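Local coordinates for acetyltransferase, GNAT family (Enterococcus faecalis, PDB 1U6M), which probably transfers an acyl group, most likely acetyl from acetyl-coenzyme A as in other GNAT enzymes, to an acceptor that is not specified, at residues 21-25 with 26-30; 85-88 with 89-92; 127-130 with 131-135. All blocks are in the same frame, centred on the assembly; numbering follows the deposited sequence.

Contact 1: residues 21-25 with 26-30; sequences VILKD and MELPI
The carbonyl oxygen of I22 takes the backbone N-H of M26 in a 3.1 Å hydrogen bond, I22 O to M26 N, bent to 141° at the hydrogen. The bond joins 21-25 to 26-30 where a loosely bonded helix frays. The side chain of M26 folds back over the same oxygen: with CG beside its own backbone N (chi1 -73°), the CG methylene of M26 sits 3.6 Å from I22 O. Its SD then rests near two branches of the helix, 4.4 Å from I22 CG2 and equally far from L23 CD2. In the GNAT fold this is the exit from the first helix, 12-25, toward the second, 36-47, and E27 marks the departure by taking positive phi. Just beyond, L23 and L28 cross obliquely and meet methyl to methyl, CD2 of L23 to CD2 of L28 at 3.8 Å. Both leucines are buried; L23 also packs on L43 of helix 36-47 and, together with M26, on F103. On the outer side of the turn, E27 lays its CG 3.3 Å from K24 O, while K24 sends its ammonium group away to a salt bridge with E36.

Contact 2: residues 85-88 with 89-92; sequences EPLR and EVFK
An unusual chi1 of -144°, away from the staggered positions, swings the branched end of L87 along the helix toward F91, whose own chi1 of -85° keeps its ring beside the backbone N and turned back to meet it. The two side chains approach at a slant, and the touching is done by one methyl and one side of the ring: L87 CD2 lies 3.5 Å from F91 CE1, with CD1 of the ring a little farther off. The carbonyl oxygen of L87 comes close to the same part of the ring, 3.2 Å from F91 CD1, while accepting the backbone N-H of F91 in an almost straight bond, L87 O to F91 N at 2.9 Å. L87 thus places both a methyl and its carbonyl oxygen beside the CD1-CE1 side of the ring. V90 contributes its CG2 branch, which lies 3.3 Å from P86 O, the oxygen that also accepts the N-H of V90. Along the solvent side the chemistry changes. E85 and E89 stand one turn apart, their carboxylate oxygens OE1 of E85 and OE2 of E89 5.0 Å from each other. A water donates to E89 OE2 at 3.1 Å from its oxygen; its link to E85 OE1 is so short that this side of the bridge is doubtful. R88, extended from CG to NE, carries its guanidinium beyond the helix, where NH1 bonds to the carbonyl oxygens of V100 and E98. With L87, V90 and F91 set against helix 36-47 and glutamates on the other side, helix 85-93 is a short amphipathic helix with regular i to i+4 bonding.

Contact 3: residues 127-130 with 131-135; sequences MGIG and SKLLD. With SO4 (sulfate ion), chain E.
The peptide carbonyl of G128 is approached from slightly off its plane: the N-H of K132 is tilted 16° from it, with G128 O to K132 N at 3.1 Å. The aliphatic start of the lysine covers that same oxygen: its CG, beside the backbone N, comes within 3.3 Å of G128 O. One residue on, I129 O accepts the N-H of L133 at 2.9 Å from L133 N, and G130 O takes that of L134 at 3.0 Å from L134 N. G128 is the N-cap of the helix, and its positive phi of 77° is a conformation that glycine adopts without strain. The apolar contact belongs to I129 and L133, which run alongside each other on one face of the helix. In I129 the CG2 branch is anti to the backbone N, and it is this methyl that reaches L133 CD1 at 3.9 Å. At the helix start the amide of G130 donates a weak hydrogen bond to the sulfate, G130 N to O3 at 3.3 Å, and R125 NH2 binds the same ion. The sequence from R125 to G130 fits the R-x-x-G-x-G signature of GNAT enzymes, whose loop and helix end grip the pyrophosphate of acetyl-coenzyme A; the ion, probably from the crystallisation liquor, is consistent with that place. The amide dipoles of the helix start would favour an anion here. Farther round, I129 and L133 pack on Y62 of strand 59-64, L134 meets K167 and F169 in the loop after helix 158-165, and S131 and D135 both hold the ammonium group of K167.

How the contacts relate
All three contacts are local and partly buried, each combining buried aliphatic or aromatic groups with exposed polar ones. Contacts 1 and 2 belong to one neighbourhood: their centres are about 17 Å apart, both press on helix 36-47, and they touch where I30 CD1 meets F91 CE2 at 3.7 Å. Their backbones differ, since contact 1 is a helix unravelling into a loop, its bonding across the break sparse and bent, whereas contact 2 is fully bonded helix. Contact 3 stands apart, its centre about 31 Å from that of contact 2, on the opposite side of the chain's centre. There a glycine-rich helix start presents one amide, weakly bonded, to an anion, while its apolar side packs on the sheet.

Contact 1: residues 21-25 with 26-30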
# COMPACT_ATOMS: atom_id res chain seq x y z
N VAL A 21 -7.34 4.74 -7.07
CA VAL A 21 -8.30 3.63 -7.21
C VAL A 21 -8.77 3.15 -5.84
O VAL A 21 -9.96 3.00 -5.60
CB VAL A 21 -7.76 2.42 -8.08
CG1 VAL A 21 -8.70 1.24 -8.01
CG2 VAL A 21 -7.61 2.83 -9.51
N ILE A 22 -7.80 2.87 -4.96
CA ILE A 22 -8.01 2.56 -3.54
C ILE A 22 -8.91 3.57 -2.79
O ILE A 22 -9.81 3.14 -2.06
CB ILE A 22 -6.63 2.47 -2.81
CG1 ILE A 22 -5.82 1.29 -3.39
CG2 ILE A 22 -6.78 2.32 -1.29
CD1 ILE A 22 -4.39 1.40 -3.13
N LEU A 23 -8.65 4.88 -2.94
CA LEU A 23 -9.43 5.94 -2.28
C LEU A 23 -10.74 5.91 -3.04
O LEU A 23 -10.75 5.58 -4.22
CB LEU A 23 -8.76 7.32 -2.41
CG LEU A 23 -7.30 7.51 -1.97
CD1 LEU A 23 -6.95 8.93 -1.99
CD2 LEU A 23 -6.99 6.91 -0.59
N LYS A 24 -11.89 6.14 -2.49
CA LYS A 24 -12.95 5.99 -3.55
C LYS A 24 -13.52 4.59 -3.76
O LYS A 24 -14.73 4.46 -3.90
CB LYS A 24 -12.45 6.46 -4.94
CG LYS A 24 -12.32 5.39 -5.96
CD LYS A 24 -12.60 5.98 -7.30
CE LYS A 24 -11.60 7.05 -7.67
NZ LYS A 24 -11.87 7.45 -9.09
N ASP A 25 -12.66 3.58 -3.84
CA ASP A 25 -13.08 2.27 -3.44
C ASP A 25 -13.40 2.27 -1.92
O ASP A 25 -14.23 1.50 -1.47
CB ASP A 25 -12.01 1.25 -3.79
CG ASP A 25 -12.36 -0.17 -3.34
OD1 ASP A 25 -12.03 -0.55 -2.18
OD2 ASP A 25 -12.97 -0.92 -4.15
N MET A 26 -12.73 3.12 -1.16
CA MET A 26 -13.09 3.45 0.24
C MET A 26 -14.20 4.50 0.29
O MET A 26 -14.79 4.73 1.35
CB MET A 26 -11.89 4.08 0.99
CG MET A 26 -10.81 3.16 1.36
SD MET A 26 -9.30 4.04 1.82
CE MET A 26 -9.62 4.30 3.59
N GLU A 27 -14.44 5.17 -0.83
CA GLU A 27 -15.45 6.22 -0.95
C GLU A 27 -15.17 7.35 0.05
O GLU A 27 -16.01 7.75 0.87
CB GLU A 27 -16.85 5.63 -0.78
CG GLU A 27 -17.14 4.42 -1.68
CD GLU A 27 -18.55 3.88 -1.47
OE1 GLU A 27 -18.70 2.81 -0.82
OE2 GLU A 27 -19.51 4.56 -1.94
N LEU A 28 -13.95 7.85 -0.02
CA LEU A 28 -13.49 8.87 0.86
C LEU A 28 -14.26 10.11 0.49
O LEU A 28 -14.44 10.41 -0.71
CB LEU A 28 -11.98 9.03 0.72
CG LEU A 28 -11.12 8.67 1.96
CD1 LEU A 28 -11.57 7.51 2.88
CD2 LEU A 28 -9.69 8.49 1.56
N PRO A 29 -14.79 10.83 1.52
CA PRO A 29 -15.57 12.04 1.22
C PRO A 29 -14.78 13.14 0.53
O PRO A 29 -15.40 13.95 -0.14
CB PRO A 29 -16.09 12.48 2.61
CG PRO A 29 -16.05 11.18 3.43
CD PRO A 29 -14.76 10.54 2.97
N ILE A 30 -13.46 13.19 0.69
CA ILE A 30 -12.66 14.20 -0.01
C ILE A 30 -12.81 14.16 -1.56
O ILE A 30 -12.53 15.12 -2.23
CB ILE A 30 -11.14 14.13 0.38
CG1 ILE A 30 -10.40 15.40 -0.06
CG2 ILE A 30 -10.44 12.79 -0.09
CD1 ILE A 30 -10.77 16.63 0.80

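Contact 2: residues 85-88 with 89-92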
# COMPACT_ATOMS: atom_id res chain seq x y z
N GLU A 85 0.89 11.75 7.73
CA GLU A 85 1.30 13.14 7.99
C GLU A 85 1.70 13.89 6.73
O GLU A 85 1.20 14.98 6.54
CB GLU A 85 2.45 13.30 9.03
CG GLU A 85 2.23 12.67 10.40
CD GLU A 85 3.37 12.98 11.39
OE1 GLU A 85 4.36 13.66 11.01
OE2 GLU A 85 3.28 12.59 12.56
N PRO A 86 2.65 13.35 5.92
CA PRO A 86 2.98 14.03 4.65
C PRO A 86 1.80 14.50 3.78
O PRO A 86 1.86 15.62 3.24
CB PRO A 86 3.88 13.00 3.95
CG PRO A 86 4.64 12.37 5.12
CD PRO A 86 3.53 12.17 6.12
N LEU A 87 0.74 13.67 3.65
CA LEU A 87 -0.44 14.08 2.85
C LEU A 87 -1.19 15.25 3.52
O LEU A 87 -1.67 16.13 2.84
CB LEU A 87 -1.45 12.93 2.64
CG LEU A 87 -2.20 12.80 1.31
CD1 LEU A 87 -3.65 12.12 1.32
CD2 LEU A 87 -2.11 14.00 0.31
N ARG A 88 -1.31 15.23 4.85
CA ARG A 88 -1.88 16.38 5.61
C ARG A 88 -1.08 17.69 5.42
O ARG A 88 -1.67 18.74 5.27
CB ARG A 88 -1.99 16.01 7.08
CG ARG A 88 -2.81 14.70 7.28
CD ARG A 88 -3.34 14.54 8.68
NE ARG A 88 -4.00 13.26 8.86
CZ ARG A 88 -5.24 13.01 8.48
NH1 ARG A 88 -5.96 13.97 7.91
NH2 ARG A 88 -5.76 11.81 8.67
N GLU A 89 0.24 17.60 5.37
CA GLU A 89 1.13 18.70 5.09
C GLU A 89 0.93 19.27 3.70
O GLU A 89 0.90 20.48 3.54
CB GLU A 89 2.59 18.25 5.20
CG GLU A 89 3.16 18.13 6.61
CD GLU A 89 4.68 17.79 6.57
OE1 GLU A 89 5.48 18.63 5.95
OE2 GLU A 89 5.05 16.67 7.11
N VAL A 90 0.82 18.39 2.70
CA VAL A 90 0.53 18.75 1.32
C VAL A 90 -0.84 19.43 1.23
O VAL A 90 -0.95 20.46 0.57
CB VAL A 90 0.63 17.49 0.36
CG1 VAL A 90 -0.05 17.70 -0.95
CG2 VAL A 90 2.07 16.99 0.25
N PHE A 91 -1.89 18.85 1.82
CA PHE A 91 -3.20 19.56 1.98
C PHE A 91 -3.10 20.97 2.57
O PHE A 91 -3.61 21.92 2.00
CB PHE A 91 -4.20 18.75 2.82
CG PHE A 91 -4.96 17.74 2.04
CD1 PHE A 91 -4.30 16.82 1.22
CD2 PHE A 91 -6.34 17.72 2.09
CE1 PHE A 91 -5.00 15.89 0.46
CE2 PHE A 91 -7.07 16.79 1.32
CZ PHE A 91 -6.37 15.86 0.51
N LYS A 92 -2.43 21.13 3.70
CA LYS A 92 -2.24 22.48 4.29
C LYS A 92 -1.55 23.51 3.35
O LYS A 92 -2.03 24.61 3.17
CB LYS A 92 -1.52 22.36 5.61
CG LYS A 92 -1.07 23.68 6.22
CD LYS A 92 -1.26 23.62 7.72
CE LYS A 92 -0.34 24.62 8.44
NZ LYS A 92 -0.38 24.23 9.88
O HOH W 1 5.81 14.96 9.53

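Contact 3: residues 127-130 with 131-135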
# COMPACT_ATOMS: atom_id res chain seq x y z
N MET A 127 -2.30 -10.99 -15.53
CA MET A 127 -0.92 -11.32 -15.96
C MET A 127 0.02 -11.79 -14.85
O MET A 127 1.20 -11.86 -15.06
CB MET A 127 -0.27 -10.17 -16.72
CG MET A 127 -1.12 -9.57 -17.85
SD MET A 127 -0.53 -8.02 -18.56
CE MET A 127 1.18 -8.10 -18.43
N GLY A 128 -0.49 -12.19 -13.70
CA GLY A 128 0.47 -12.66 -12.67
C GLY A 128 1.27 -11.61 -11.88
O GLY A 128 2.12 -11.98 -11.08
N ILE A 129 1.02 -10.30 -12.08
CA ILE A 129 1.88 -9.22 -11.51
C ILE A 129 1.82 -9.11 -9.98
O ILE A 129 2.86 -9.02 -9.33
CB ILE A 129 1.63 -7.88 -12.20
CG1 ILE A 129 2.09 -8.01 -13.67
CG2 ILE A 129 2.35 -6.68 -11.42
CD1 ILE A 129 1.75 -6.83 -14.58
N GLY A 130 0.62 -9.20 -9.41
CA GLY A 130 0.45 -9.13 -7.97
C GLY A 130 1.18 -10.24 -7.25
O GLY A 130 1.79 -10.03 -6.19
N SER A 131 1.14 -11.41 -7.86
CA SER A 131 1.64 -12.58 -7.23
C SER A 131 3.14 -12.56 -7.36
O SER A 131 3.80 -12.98 -6.44
CB SER A 131 0.98 -13.85 -7.80
OG SER A 131 1.92 -14.94 -7.79
N LYS A 132 3.68 -12.02 -8.45
CA LYS A 132 5.14 -11.78 -8.52
C LYS A 132 5.70 -10.69 -7.62
O LYS A 132 6.82 -10.79 -7.17
CB LYS A 132 5.57 -11.37 -9.92
CG LYS A 132 5.36 -12.38 -10.94
CD LYS A 132 5.88 -11.78 -12.23
CE LYS A 132 7.38 -12.01 -12.34
NZ LYS A 132 7.67 -12.38 -13.77
N LEU A 133 4.95 -9.61 -7.43
CA LEU A 133 5.32 -8.58 -6.49
C LEU A 133 5.41 -9.15 -5.07
O LEU A 133 6.34 -8.87 -4.33
CB LEU A 133 4.34 -7.38 -6.59
CG LEU A 133 4.63 -6.37 -7.72
CD1 LEU A 133 3.48 -5.45 -7.85
CD2 LEU A 133 5.91 -5.61 -7.40
N LEU A 134 4.45 -9.99 -4.73
CA LEU A 134 4.37 -10.64 -3.45
C LEU A 134 5.58 -11.59 -3.23
O LEU A 134 6.17 -11.62 -2.13
CB LEU A 134 3.03 -11.34 -3.41
CG LEU A 134 2.57 -12.19 -2.26
CD1 LEU A 134 2.60 -11.44 -0.92
CD2 LEU A 134 1.16 -12.66 -2.62
N ASP A 135 6.00 -12.33 -4.28
CA ASP A 135 7.21 -13.15 -4.20
C ASP A 135 8.50 -12.37 -3.84
O ASP A 135 9.46 -12.96 -3.36
CB ASP A 135 7.48 -13.91 -5.53
CG ASP A 135 6.50 -15.04 -5.79
OD1 ASP A 135 5.75 -15.46 -4.87
OD2 ASP A 135 6.47 -15.53 -6.94
O2 SO4 E . -3.77 -9.12 -10.02
O3 SO4 E . -2.32 -9.98 -10.73
O4 SO4 E . -3.76 -9.50 -11.46